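DNA polymerase sliding clamp (Archaeoglobus fulgidus, PDB 1RWZ) forms a ring-shaped homotrimer that encircles DNA and probably serves as a moving platform tethering DNA polymerase and other proteins during replication. Local coordinates at residues Ala20-Ala25 and Ser36-Pro41; Ala42-Val47 and Tyr236-Arg241; Pro123-Pro128 and Pro220-Phe225. All coordinates share one frame; numbering follows the deposited sequence.

Contact 1 (Ala20-Ala25 and Ser36-Pro41); sequences ALVSEA and SRAVDP
At the open end of the beta hairpin formed by strands 24-30 and 33-39, Val-22 packs on Ala-38 just before its own chain enters the first strand. The CG2 methyl of Val-22 lies 3.7 Å from Ala-38 CB, and a small alanine suits this spot because its single methyl, turned toward segment 20-25, gives both valine branches a surface to rest on. The other branch, CG1, is anti to the carbonyl carbon (chi1 -62°) and also touches the backbone, 3.2 Å from Val-39 O, a tight fit. Leu-21 crosses the Asp-40 side chain at a slant, with its CD2 methyl 3.9 Å from Asp-40 CB, so that it meets the aliphatic root of the aspartate and not its charge. The carboxylate is held elsewhere: OD1 bonds to Tyr-197 OH, while OD2 accepts from the backbone N of both Val-44 and Ala-45, fixing the bend that follows the hairpin. Beside it Leu-21 O meets the ring carbon Pro-41 CD at 3.4 Å, a packing contact. Deeper in the hairpin, Ala-25 CB approaches Ser-36 OG at 4.2 Å; that hydroxyl is engaged with Arg-26 O. Helix 8-19 reaches this inner face through Ile-18, which touches both Ala-25 and Ser-36, and strand 45-52 flanks the other side of strand 33-39, with Leu-21 resting on its Ala-45 and Val-47.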
ATOM      1  N   ALA A  20      14.123  16.887  -2.921  1.00 21.00           N
ATOM      2  CA  ALA A  20      13.788  16.890  -1.506  1.00 21.41           C
ATOM      3  C   ALA A  20      14.103  18.268  -0.918  1.00 21.82           C
ATOM      4  O   ALA A  20      13.461  18.705   0.039  1.00 21.98           O
ATOM      5  CB  ALA A  20      14.587  15.814  -0.775  1.00 22.20           C
ATOM      6  N   LEU A  21      15.084  18.950  -1.503  1.00 21.81           N
ATOM      7  CA  LEU A  21      15.486  20.269  -1.020  1.00 22.70           C
ATOM      8  C   LEU A  21      15.119  21.442  -1.923  1.00 22.87           C
ATOM      9  O   LEU A  21      14.760  22.507  -1.425  1.00 23.27           O
ATOM     10  CB  LEU A  21      16.999  20.310  -0.763  1.00 22.41           C
ATOM     11  CG  LEU A  21      17.582  19.364   0.290  1.00 22.95           C
ATOM     12  CD1 LEU A  21      19.052  19.717   0.506  1.00 23.20           C
ATOM     13  CD2 LEU A  21      16.811  19.480   1.597  1.00 23.71           C
ATOM     14  N   VAL A  22      15.216  21.262  -3.239  1.00 22.29           N
ATOM     15  CA  VAL A  22      14.915  22.348  -4.174  1.00 22.05           C
ATOM     16  C   VAL A  22      14.041  21.928  -5.356  1.00 23.01           C
ATOM     17  O   VAL A  22      13.975  20.749  -5.705  1.00 22.03           O
ATOM     18  CB  VAL A  22      16.216  22.977  -4.734  1.00 21.62           C
ATOM     19  CG1 VAL A  22      17.034  23.593  -3.595  1.00 21.38           C
ATOM     20  CG2 VAL A  22      17.040  21.923  -5.460  1.00 21.46           C
ATOM     21  N   SER A  23      13.385  22.902  -5.980  1.00 23.44           N
ATOM     22  CA  SER A  23      12.512  22.621  -7.115  1.00 24.39           C
ATOM     23  C   SER A  23      13.198  22.874  -8.453  1.00 24.47           C
ATOM     24  O   SER A  23      12.684  22.492  -9.505  1.00 24.43           O
ATOM     25  CB  SER A  23      11.235  23.461  -7.013  1.00 25.60           C
ATOM     26  OG  SER A  23      11.534  24.841  -7.061  1.00 27.30           O
ATOM     27  N   GLU A  24      14.356  23.527  -8.408  1.00 24.37           N
ATOM     28  CA  GLU A  24      15.141  23.818  -9.604  1.00 24.91           C
ATOM     29  C   GLU A  24      16.593  23.583  -9.233  1.00 23.87           C
ATOM     30  O   GLU A  24      16.973  23.760  -8.075  1.00 23.41           O
ATOM     31  CB  GLU A  24      15.004  25.279 -10.029  1.00 28.23           C
ATOM     32  CG  GLU A  24      13.598  25.817 -10.112  1.00 32.57           C
ATOM     33  CD  GLU A  24      13.588  27.257 -10.574  1.00 34.50           C
ATOM     34  OE1 GLU A  24      14.340  28.068  -9.990  1.00 36.78           O
ATOM     35  OE2 GLU A  24      12.835  27.579 -11.517  1.00 36.68           O
ATOM     36  N   ALA A  25      17.413  23.213 -10.208  1.00 22.60           N
ATOM     37  CA  ALA A  25      18.817  22.971  -9.922  1.00 21.98           C
ATOM     38  C   ALA A  25      19.691  22.993 -11.160  1.00 21.27           C
ATOM     39  O   ALA A  25      19.225  22.739 -12.273  1.00 21.64           O
ATOM     40  CB  ALA A  25      18.972  21.630  -9.205  1.00 21.92           C
ATOM     41  N   SER A  36      25.846  17.860  -9.168  1.00 16.86           N
ATOM     42  CA  SER A  36      24.801  18.833  -8.856  1.00 17.62           C
ATOM     43  C   SER A  36      24.784  19.094  -7.356  1.00 18.44           C
ATOM     44  O   SER A  36      24.884  18.167  -6.556  1.00 18.27           O
ATOM     45  CB  SER A  36      23.426  18.330  -9.306  1.00 17.83           C
ATOM     46  OG  SER A  36      22.435  19.335  -9.123  1.00 18.44           O
ATOM     47  N   ARG A  37      24.664  20.361  -6.976  1.00 18.79           N
ATOM     48  CA  ARG A  37      24.640  20.723  -5.565  1.00 19.78           C
ATOM     49  C   ARG A  37      23.588  21.806  -5.360  1.00 19.51           C
ATOM     50  O   ARG A  37      23.353  22.624  -6.255  1.00 19.54           O
ATOM     51  CB  ARG A  37      26.012  21.239  -5.130  1.00 22.67           C
ATOM     52  CG  ARG A  37      26.370  22.575  -5.754  1.00 26.00           C
ATOM     53  CD  ARG A  37      27.767  23.033  -5.387  1.00 29.60           C
ATOM     54  NE  ARG A  37      28.797  22.303  -6.116  1.00 32.67           N
ATOM     55  CZ  ARG A  37      30.064  22.689  -6.184  1.00 33.76           C
ATOM     56  NH1 ARG A  37      30.446  23.799  -5.567  1.00 34.81           N
ATOM     57  NH2 ARG A  37      30.948  21.970  -6.862  1.00 34.81           N
ATOM     58  N   ALA A  38      22.955  21.804  -4.192  1.00 18.46           N
ATOM     59  CA  ALA A  38      21.921  22.786  -3.886  1.00 19.16           C
ATOM     60  C   ALA A  38      21.643  22.879  -2.390  1.00 19.47           C
ATOM     61  O   ALA A  38      21.827  21.917  -1.650  1.00 17.95           O
ATOM     62  CB  ALA A  38      20.631  22.430  -4.625  1.00 18.41           C
ATOM     63  N   VAL A  39      21.192  24.052  -1.955  1.00 19.72           N
ATOM     64  CA  VAL A  39      20.859  24.287  -0.557  1.00 20.58           C
ATOM     65  C   VAL A  39      19.362  24.569  -0.499  1.00 20.61           C
ATOM     66  O   VAL A  39      18.815  25.176  -1.421  1.00 21.74           O
ATOM     67  CB  VAL A  39      21.624  25.505  -0.001  1.00 21.35           C
ATOM     68  CG1 VAL A  39      21.310  25.688   1.469  1.00 22.26           C
ATOM     69  CG2 VAL A  39      23.108  25.311  -0.210  1.00 23.39           C
ATOM     70  N   ASP A  40      18.694  24.134   0.563  1.00 21.01           N
ATOM     71  CA  ASP A  40      17.258  24.360   0.655  1.00 22.34           C
ATOM     72  C   ASP A  40      16.929  25.818   0.967  1.00 23.85           C
ATOM     73  O   ASP A  40      17.818  26.601   1.307  1.00 23.06           O
ATOM     74  CB  ASP A  40      16.610  23.418   1.682  1.00 22.31           C
ATOM     75  CG  ASP A  40      16.857  23.832   3.120  1.00 21.83           C
ATOM     76  OD1 ASP A  40      15.994  23.509   3.961  1.00 24.17           O
ATOM     77  OD2 ASP A  40      17.898  24.454   3.414  1.00 22.00           O
ATOM     78  N   PRO A  41      15.648  26.204   0.822  1.00 25.35           N
ATOM     79  CA  PRO A  41      15.194  27.575   1.083  1.00 26.54           C
ATOM     80  C   PRO A  41      15.579  28.112   2.460  1.00 26.69           C
ATOM     81  O   PRO A  41      15.974  29.271   2.591  1.00 28.11           O
ATOM     82  CB  PRO A  41      13.681  27.475   0.905  1.00 26.64           C
ATOM     83  CG  PRO A  41      13.547  26.428  -0.162  1.00 27.34           C
ATOM     84  CD  PRO A  41      14.541  25.381   0.301  1.00 25.94           C
TER

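Contact 2 (Ala42-Val47 and Tyr236-Arg241); sequences ANVAMV and YILAPR
Val-47 and Tyr-236 lie side by side and point the same way, so the valine packs beside the tyrosine. Its CG2 methyl comes to 3.5 Å from Tyr-236 CE2, an oblique approach to the ring. Met-46 O lies near the ring plane at its edge, 3.7 Å from Tyr-236 CD2. A tyrosine suits this buried place because its ring is apolar while its hydroxyl still finds a partner: OH bonds to Ala-17 O, and the ring stacks with Phe-201. Val-44 and Leu-238 form a second such pair, with Val-44 CG1 3.7 Å from Leu-238 CD1; the same CD1 also rests on Val-44 O at 3.5 Å. These residues frame an antiparallel pairing of strands 45-52 and 232-238, through which the N-terminal and C-terminal domains share one continuous sheet. Met-46 and Ile-237 make the hydrogen-bonded pair: Met-46 N donates to Ile-237 O at 2.9 Å, and Ile-237 N to Met-46 O at 2.9 Å. Past the end of the strands, Ala-239 N adds an almost straight bond to Val-44 O (2.9 Å, 176° at the hydrogen). Ala-45, Val-47, Tyr-236 and Leu-238 share the face turned to helix 195-201, where Ala-45, with only a CB, touches Tyr-197 and Phe-201. On the other face Met-46 SD approaches Ile-237 CD1 at 4.3 Å. Pro-120 of the interdomain connector touches Met-46 there, on the surface where PCNA homologues typically receive the PIP-box peptides of their partner proteins.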
ATOM      1  N   ALA A  42      15.468  27.270   3.481  1.00 26.68           N
ATOM      2  CA  ALA A  42      15.796  27.680   4.843  1.00 26.44           C
ATOM      3  C   ALA A  42      17.298  27.711   5.133  1.00 26.04           C
ATOM      4  O   ALA A  42      17.714  28.147   6.210  1.00 26.27           O
ATOM      5  CB  ALA A  42      15.096  26.765   5.835  1.00 26.57           C
ATOM      6  N   ASN A  43      18.109  27.253   4.181  1.00 25.36           N
ATOM      7  CA  ASN A  43      19.561  27.221   4.351  1.00 24.68           C
ATOM      8  C   ASN A  43      19.961  26.389   5.565  1.00 23.69           C
ATOM      9  O   ASN A  43      20.894  26.726   6.297  1.00 24.20           O
ATOM     10  CB  ASN A  43      20.111  28.640   4.492  1.00 26.62           C
ATOM     11  CG  ASN A  43      20.246  29.342   3.159  1.00 27.14           C
ATOM     12  OD1 ASN A  43      21.272  29.231   2.487  1.00 27.95           O
ATOM     13  ND2 ASN A  43      19.200  30.052   2.758  1.00 27.96           N
ATOM     14  N   VAL A  44      19.245  25.290   5.765  1.00 22.19           N
ATOM     15  CA  VAL A  44      19.506  24.394   6.880  1.00 20.19           C
ATOM     16  C   VAL A  44      20.184  23.122   6.379  1.00 19.47           C
ATOM     17  O   VAL A  44      20.918  22.467   7.117  1.00 17.77           O
ATOM     18  CB  VAL A  44      18.187  24.024   7.592  1.00 20.96           C
ATOM     19  CG1 VAL A  44      18.448  23.025   8.701  1.00 21.63           C
ATOM     20  CG2 VAL A  44      17.533  25.287   8.160  1.00 22.30           C
ATOM     21  N   ALA A  45      19.946  22.787   5.116  1.00 18.72           N
ATOM     22  CA  ALA A  45      20.527  21.581   4.531  1.00 18.63           C
ATOM     23  C   ALA A  45      21.011  21.792   3.104  1.00 18.42           C
ATOM     24  O   ALA A  45      20.485  22.633   2.371  1.00 19.98           O
ATOM     25  CB  ALA A  45      19.501  20.456   4.568  1.00 19.21           C
ATOM     26  N   MET A  46      22.020  21.018   2.718  1.00 17.06           N
ATOM     27  CA  MET A  46      22.588  21.080   1.381  1.00 17.66           C
ATOM     28  C   MET A  46      22.683  19.650   0.854  1.00 16.37           C
ATOM     29  O   MET A  46      22.786  18.704   1.634  1.00 14.86           O
ATOM     30  CB  MET A  46      23.989  21.702   1.431  1.00 20.49           C
ATOM     31  CG  MET A  46      24.697  21.823   0.079  1.00 25.07           C
ATOM     32  SD  MET A  46      26.424  22.401   0.209  1.00 30.40           S
ATOM     33  CE  MET A  46      26.211  24.166   0.233  1.00 30.46           C
ATOM     34  N   VAL A  47      22.628  19.500  -0.463  1.00 15.69           N
ATOM     35  CA  VAL A  47      22.757  18.184  -1.082  1.00 15.52           C
ATOM     36  C   VAL A  47      23.810  18.287  -2.179  1.00 15.39           C
ATOM     37  O   VAL A  47      23.865  19.272  -2.918  1.00 15.68           O
ATOM     38  CB  VAL A  47      21.408  17.683  -1.675  1.00 15.64           C
ATOM     39  CG1 VAL A  47      20.929  18.614  -2.780  1.00 16.71           C
ATOM     40  CG2 VAL A  47      21.574  16.247  -2.199  1.00 15.54           C
ATOM     41  N   TYR A 236      24.387  14.677   2.017  1.00 13.34           N
ATOM     42  CA  TYR A 236      23.515  15.678   2.610  1.00 14.00           C
ATOM     43  C   TYR A 236      24.307  16.277   3.763  1.00 14.08           C
ATOM     44  O   TYR A 236      24.994  15.560   4.497  1.00 14.31           O
ATOM     45  CB  TYR A 236      22.230  15.052   3.161  1.00 14.28           C
ATOM     46  CG  TYR A 236      21.163  14.744   2.130  1.00 14.79           C
ATOM     47  CD1 TYR A 236      20.751  13.428   1.895  1.00 15.88           C
ATOM     48  CD2 TYR A 236      20.528  15.769   1.429  1.00 15.11           C
ATOM     49  CE1 TYR A 236      19.727  13.146   0.989  1.00 14.47           C
ATOM     50  CE2 TYR A 236      19.506  15.500   0.524  1.00 15.33           C
ATOM     51  CZ  TYR A 236      19.107  14.190   0.311  1.00 16.14           C
ATOM     52  OH  TYR A 236      18.069  13.931  -0.558  1.00 16.79           O
ATOM     53  N   ILE A 237      24.232  17.594   3.908  1.00 14.14           N
ATOM     54  CA  ILE A 237      24.919  18.280   4.995  1.00 13.82           C
ATOM     55  C   ILE A 237      23.813  19.000   5.748  1.00 13.82           C
ATOM     56  O   ILE A 237      22.986  19.684   5.142  1.00 14.30           O
ATOM     57  CB  ILE A 237      25.953  19.294   4.464  1.00 13.92           C
ATOM     58  CG1 ILE A 237      27.002  18.558   3.625  1.00 14.66           C
ATOM     59  CG2 ILE A 237      26.624  20.016   5.638  1.00 13.42           C
ATOM     60  CD1 ILE A 237      28.019  19.456   2.954  1.00 15.66           C
ATOM     61  N   LEU A 238      23.792  18.828   7.064  1.00 12.87           N
ATOM     62  CA  LEU A 238      22.754  19.419   7.895  1.00 12.98           C
ATOM     63  C   LEU A 238      23.325  20.297   8.997  1.00 13.25           C
ATOM     64  O   LEU A 238      24.181  19.859   9.767  1.00 12.72           O
ATOM     65  CB  LEU A 238      21.905  18.303   8.518  1.00 12.61           C
ATOM     66  CG  LEU A 238      20.782  18.686   9.484  1.00 13.00           C
ATOM     67  CD1 LEU A 238      19.793  19.605   8.777  1.00 12.91           C
ATOM     68  CD2 LEU A 238      20.080  17.430   9.986  1.00 12.18           C
ATOM     69  N   ALA A 239      22.840  21.537   9.065  1.00 13.44           N
ATOM     70  CA  ALA A 239      23.282  22.489  10.088  1.00 13.75           C
ATOM     71  C   ALA A 239      22.912  21.967  11.474  1.00 13.68           C
ATOM     72  O   ALA A 239      21.881  21.312  11.653  1.00 14.57           O
ATOM     73  CB  ALA A 239      22.629  23.861   9.845  1.00 14.12           C
ATOM     74  N   PRO A 240      23.739  22.268  12.486  1.00 14.48           N
ATOM     75  CA  PRO A 240      23.479  21.809  13.852  1.00 14.96           C
ATOM     76  C   PRO A 240      22.627  22.739  14.711  1.00 16.90           C
ATOM     77  O   PRO A 240      22.464  23.921  14.400  1.00 16.35           O
ATOM     78  CB  PRO A 240      24.879  21.669  14.422  1.00 15.40           C
ATOM     79  CG  PRO A 240      25.559  22.902  13.847  1.00 15.28           C
ATOM     80  CD  PRO A 240      25.058  22.928  12.394  1.00 13.98           C
ATOM     81  N   ARG A 241      22.082  22.176  15.784  1.00 18.43           N
ATOM     82  CA  ARG A 241      21.312  22.931  16.761  1.00 20.53           C
ATOM     83  C   ARG A 241      22.281  23.008  17.940  1.00 22.00           C
ATOM     84  O   ARG A 241      23.391  22.486  17.854  1.00 21.99           O
ATOM     85  CB  ARG A 241      20.028  22.190  17.157  1.00 21.83           C
ATOM     86  CG  ARG A 241      19.007  22.075  16.019  1.00 24.46           C
ATOM     87  CD  ARG A 241      17.659  21.522  16.479  1.00 27.22           C
ATOM     88  NE  ARG A 241      16.700  21.459  15.371  1.00 29.55           N
ATOM     89  CZ  ARG A 241      15.393  21.244  15.506  1.00 30.76           C
ATOM     90  NH1 ARG A 241      14.859  21.067  16.705  1.00 31.32           N
ATOM     91  NH2 ARG A 241      14.611  21.210  14.436  1.00 31.42           N
TER

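Contact 3 (Pro123-Pro128 and Pro220-Phe225); sequences PELELP and PVRLVF
Arg-222 NH1 donates to a water 2.8 Å away, which lies in the guanidinium plane at its edge and in turn donates to Leu-125 O over 3.1 Å. The water thus joins a strand side chain to the backbone of a loop. Glu-235 of the adjacent strand 232-238 takes the NE side of the same guanidinium in a salt bridge, so bonds at NE and NH1, with a further one at NH2, restrain its rotation. The chain bends at chi3 (59°), which sets NE to one side of the extended run of carbons before it. That run is what Leu-125 uses: the two side chains slide past each other in opposite directions, with Leu-125 CD1 3.8 Å from Arg-222 CG and 4.1 Å from Arg-222 CD. Arginine suits a place like this, at the margin between apolar packing and solvent, because its methylenes can line a leucine while its head stays polar. Residues 123-128 belong to the long interdomain connector that leads from strand 104-109 to strand 129-134, and here the connector lies over the start of strand 221-227. Its path turns at Glu-124, the centre of an inverse gamma turn closed by a weak bond from Leu-125 N to Pro-123 O (3.0 Å). The second methyl of Leu-125, CD2, reaches the ring of Pro-220 across an oblique crossing, 4.0 Å from Pro-220 CD. Leu-127, two residues on and pointing to the same side, sets its CD1 3.7 Å from Pro-220 O and also packs against His-214 of strand 210-215 and against Tyr-219.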
ATOM      1  N   PRO A 123      31.365  23.484   1.710  1.00 40.26           N
ATOM      2  CA  PRO A 123      32.099  23.821   2.935  1.00 40.94           C
ATOM      3  C   PRO A 123      33.258  22.864   3.206  1.00 41.72           C
ATOM      4  O   PRO A 123      33.106  21.652   3.096  1.00 42.06           O
ATOM      5  CB  PRO A 123      31.017  23.746   4.010  1.00 41.25           C
ATOM      6  CG  PRO A 123      30.112  22.667   3.491  1.00 40.77           C
ATOM      7  CD  PRO A 123      30.001  23.021   2.023  1.00 40.37           C
ATOM      8  N   GLU A 124      34.422  23.414   3.546  1.00 42.34           N
ATOM      9  CA  GLU A 124      35.594  22.595   3.841  1.00 42.72           C
ATOM     10  C   GLU A 124      35.569  22.216   5.315  1.00 42.36           C
ATOM     11  O   GLU A 124      36.408  22.656   6.103  1.00 42.73           O
ATOM     12  CB  GLU A 124      36.884  23.356   3.520  1.00 43.84           C
ATOM     13  CG  GLU A 124      37.097  23.619   2.039  1.00 45.59           C
ATOM     14  CD  GLU A 124      38.434  24.275   1.752  1.00 47.02           C
ATOM     15  OE1 GLU A 124      38.679  25.385   2.274  1.00 47.28           O
ATOM     16  OE2 GLU A 124      39.243  23.678   1.005  1.00 47.79           O
ATOM     17  N   LEU A 125      34.591  21.393   5.672  1.00 41.12           N
ATOM     18  CA  LEU A 125      34.411  20.941   7.041  1.00 39.33           C
ATOM     19  C   LEU A 125      35.530  20.031   7.532  1.00 38.39           C
ATOM     20  O   LEU A 125      35.888  19.052   6.881  1.00 38.29           O
ATOM     21  CB  LEU A 125      33.066  20.221   7.164  1.00 38.34           C
ATOM     22  CG  LEU A 125      31.843  21.120   6.960  1.00 38.01           C
ATOM     23  CD1 LEU A 125      30.580  20.275   6.841  1.00 37.02           C
ATOM     24  CD2 LEU A 125      31.743  22.095   8.123  1.00 37.17           C
ATOM     25  N   GLU A 126      36.079  20.372   8.691  1.00 37.20           N
ATOM     26  CA  GLU A 126      37.145  19.592   9.310  1.00 36.31           C
ATOM     27  C   GLU A 126      36.487  18.825  10.455  1.00 34.05           C
ATOM     28  O   GLU A 126      36.231  19.395  11.515  1.00 34.10           O
ATOM     29  CB  GLU A 126      38.223  20.529   9.858  1.00 38.13           C
ATOM     30  CG  GLU A 126      39.432  19.822  10.447  1.00 41.33           C
ATOM     31  CD  GLU A 126      40.330  19.224   9.383  1.00 43.03           C
ATOM     32  OE1 GLU A 126      41.316  18.548   9.749  1.00 44.65           O
ATOM     33  OE2 GLU A 126      40.054  19.435   8.181  1.00 44.28           O
ATOM     34  N   LEU A 127      36.206  17.541  10.238  1.00 31.05           N
ATOM     35  CA  LEU A 127      35.546  16.730  11.259  1.00 27.81           C
ATOM     36  C   LEU A 127      36.371  15.545  11.750  1.00 25.66           C
ATOM     37  O   LEU A 127      36.898  14.762  10.958  1.00 26.23           O
ATOM     38  CB  LEU A 127      34.189  16.258  10.733  1.00 27.36           C
ATOM     39  CG  LEU A 127      33.303  17.417  10.264  1.00 27.64           C
ATOM     40  CD1 LEU A 127      31.956  16.896   9.812  1.00 27.72           C
ATOM     41  CD2 LEU A 127      33.126  18.417  11.397  1.00 28.15           C
ATOM     42  N   PRO A 128      36.469  15.389  13.081  1.00 23.25           N
ATOM     43  CA  PRO A 128      37.221  14.329  13.758  1.00 21.74           C
ATOM     44  C   PRO A 128      36.653  12.912  13.763  1.00 20.22           C
ATOM     45  O   PRO A 128      37.411  11.950  13.858  1.00 20.82           O
ATOM     46  CB  PRO A 128      37.373  14.878  15.171  1.00 22.15           C
ATOM     47  CG  PRO A 128      36.069  15.573  15.378  1.00 22.25           C
ATOM     48  CD  PRO A 128      35.888  16.321  14.067  1.00 22.68           C
ATOM     49  N   PRO A 220      28.116  21.217  11.314  1.00 15.50           N
ATOM     50  CA  PRO A 220      27.136  20.522  10.470  1.00 15.07           C
ATOM     51  C   PRO A 220      27.621  19.084  10.294  1.00 14.59           C
ATOM     52  O   PRO A 220      28.823  18.827  10.311  1.00 14.83           O
ATOM     53  CB  PRO A 220      27.207  21.284   9.150  1.00 15.11           C
ATOM     54  CG  PRO A 220      27.625  22.680   9.574  1.00 15.27           C
ATOM     55  CD  PRO A 220      28.673  22.395  10.627  1.00 15.50           C
ATOM     56  N   VAL A 221      26.695  18.147  10.137  1.00 14.40           N
ATOM     57  CA  VAL A 221      27.086  16.759   9.935  1.00 13.57           C
ATOM     58  C   VAL A 221      27.060  16.467   8.437  1.00 14.02           C
ATOM     59  O   VAL A 221      26.242  17.030   7.704  1.00 13.48           O
ATOM     60  CB  VAL A 221      26.127  15.786  10.685  1.00 13.05           C
ATOM     61  CG1 VAL A 221      24.690  15.965  10.191  1.00 13.13           C
ATOM     62  CG2 VAL A 221      26.586  14.343  10.497  1.00 13.12           C
ATOM     63  N   ARG A 222      27.989  15.630   7.976  1.00 13.43           N
ATOM     64  CA  ARG A 222      28.030  15.234   6.573  1.00 14.16           C
ATOM     65  C   ARG A 222      27.556  13.782   6.527  1.00 13.06           C
ATOM     66  O   ARG A 222      28.099  12.931   7.229  1.00 13.38           O
ATOM     67  CB  ARG A 222      29.454  15.293   6.003  1.00 15.07           C
ATOM     68  CG  ARG A 222      30.069  16.679   5.861  1.00 18.46           C
ATOM     69  CD  ARG A 222      31.492  16.551   5.303  1.00 19.76           C
ATOM     70  NE  ARG A 222      31.505  15.881   4.003  1.00 22.00           N
ATOM     71  CZ  ARG A 222      32.539  15.207   3.503  1.00 22.90           C
ATOM     72  NH1 ARG A 222      33.671  15.102   4.191  1.00 23.41           N
ATOM     73  NH2 ARG A 222      32.438  14.625   2.313  1.00 22.90           N
ATOM     74  N   LEU A 223      26.542  13.519   5.712  1.00 12.28           N
ATOM     75  CA  LEU A 223      25.988  12.180   5.555  1.00 12.93           C
ATOM     76  C   LEU A 223      26.207  11.780   4.105  1.00 12.64           C
ATOM     77  O   LEU A 223      25.468  12.195   3.217  1.00 12.10           O
ATOM     78  CB  LEU A 223      24.494  12.190   5.889  1.00 13.28           C
ATOM     79  CG  LEU A 223      24.183  12.654   7.318  1.00 14.27           C
ATOM     80  CD1 LEU A 223      22.683  12.846   7.486  1.00 15.60           C
ATOM     81  CD2 LEU A 223      24.713  11.640   8.321  1.00 13.68           C
ATOM     82  N   VAL A 224      27.239  10.981   3.866  1.00 12.32           N
ATOM     83  CA  VAL A 224      27.551  10.563   2.514  1.00 12.34           C
ATOM     84  C   VAL A 224      26.944   9.200   2.217  1.00 12.87           C
ATOM     85  O   VAL A 224      27.434   8.171   2.690  1.00 12.28           O
ATOM     86  CB  VAL A 224      29.076  10.504   2.298  1.00 13.09           C
ATOM     87  CG1 VAL A 224      29.395  10.244   0.829  1.00 13.72           C
ATOM     88  CG2 VAL A 224      29.710  11.820   2.748  1.00 14.28           C
ATOM     89  N   PHE A 225      25.866   9.208   1.442  1.00 12.64           N
ATOM     90  CA  PHE A 225      25.190   7.978   1.053  1.00 13.83           C
ATOM     91  C   PHE A 225      25.706   7.514  -0.312  1.00 13.92           C
ATOM     92  O   PHE A 225      25.933   8.328  -1.210  1.00 14.31           O
ATOM     93  CB  PHE A 225      23.674   8.192   0.913  1.00 13.47           C
ATOM     94  CG  PHE A 225      22.967   8.519   2.194  1.00 13.79           C
ATOM     95  CD1 PHE A 225      22.858   9.839   2.629  1.00 12.95           C
ATOM     96  CD2 PHE A 225      22.368   7.514   2.945  1.00 13.98           C
ATOM     97  CE1 PHE A 225      22.158  10.149   3.790  1.00 13.60           C
ATOM     98  CE2 PHE A 225      21.667   7.812   4.110  1.00 14.40           C
ATOM     99  CZ  PHE A 225      21.559   9.139   4.533  1.00 14.67           C
TER
HETATM  100  O   HOH W   1      34.526  16.331   6.512  1.00 39.34           O

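All three contacts reach one antiparallel sheet that runs through both domains of the subunit. Contacts 1 and 2, with centres 11 Å apart, meet directly: strands 33-39 and 45-52 are neighbours, and Ala-38 O lies 2.8 Å from Val-47 N, probably a hydrogen bond. Contacts 2 and 3 are also 11 Å apart between centres and join in the same manner, with Tyr-236 O 2.8 Å from Leu-223 N. Contact 1 and contact 3 do not touch; their nearest atoms are about 7 Å apart. Contact 2 therefore links the N-terminal hairpin to the C-terminal strand beneath the connector, whose Pro-120 touches Val-39 and Met-46 and whose Pro-123 touches Ile-237.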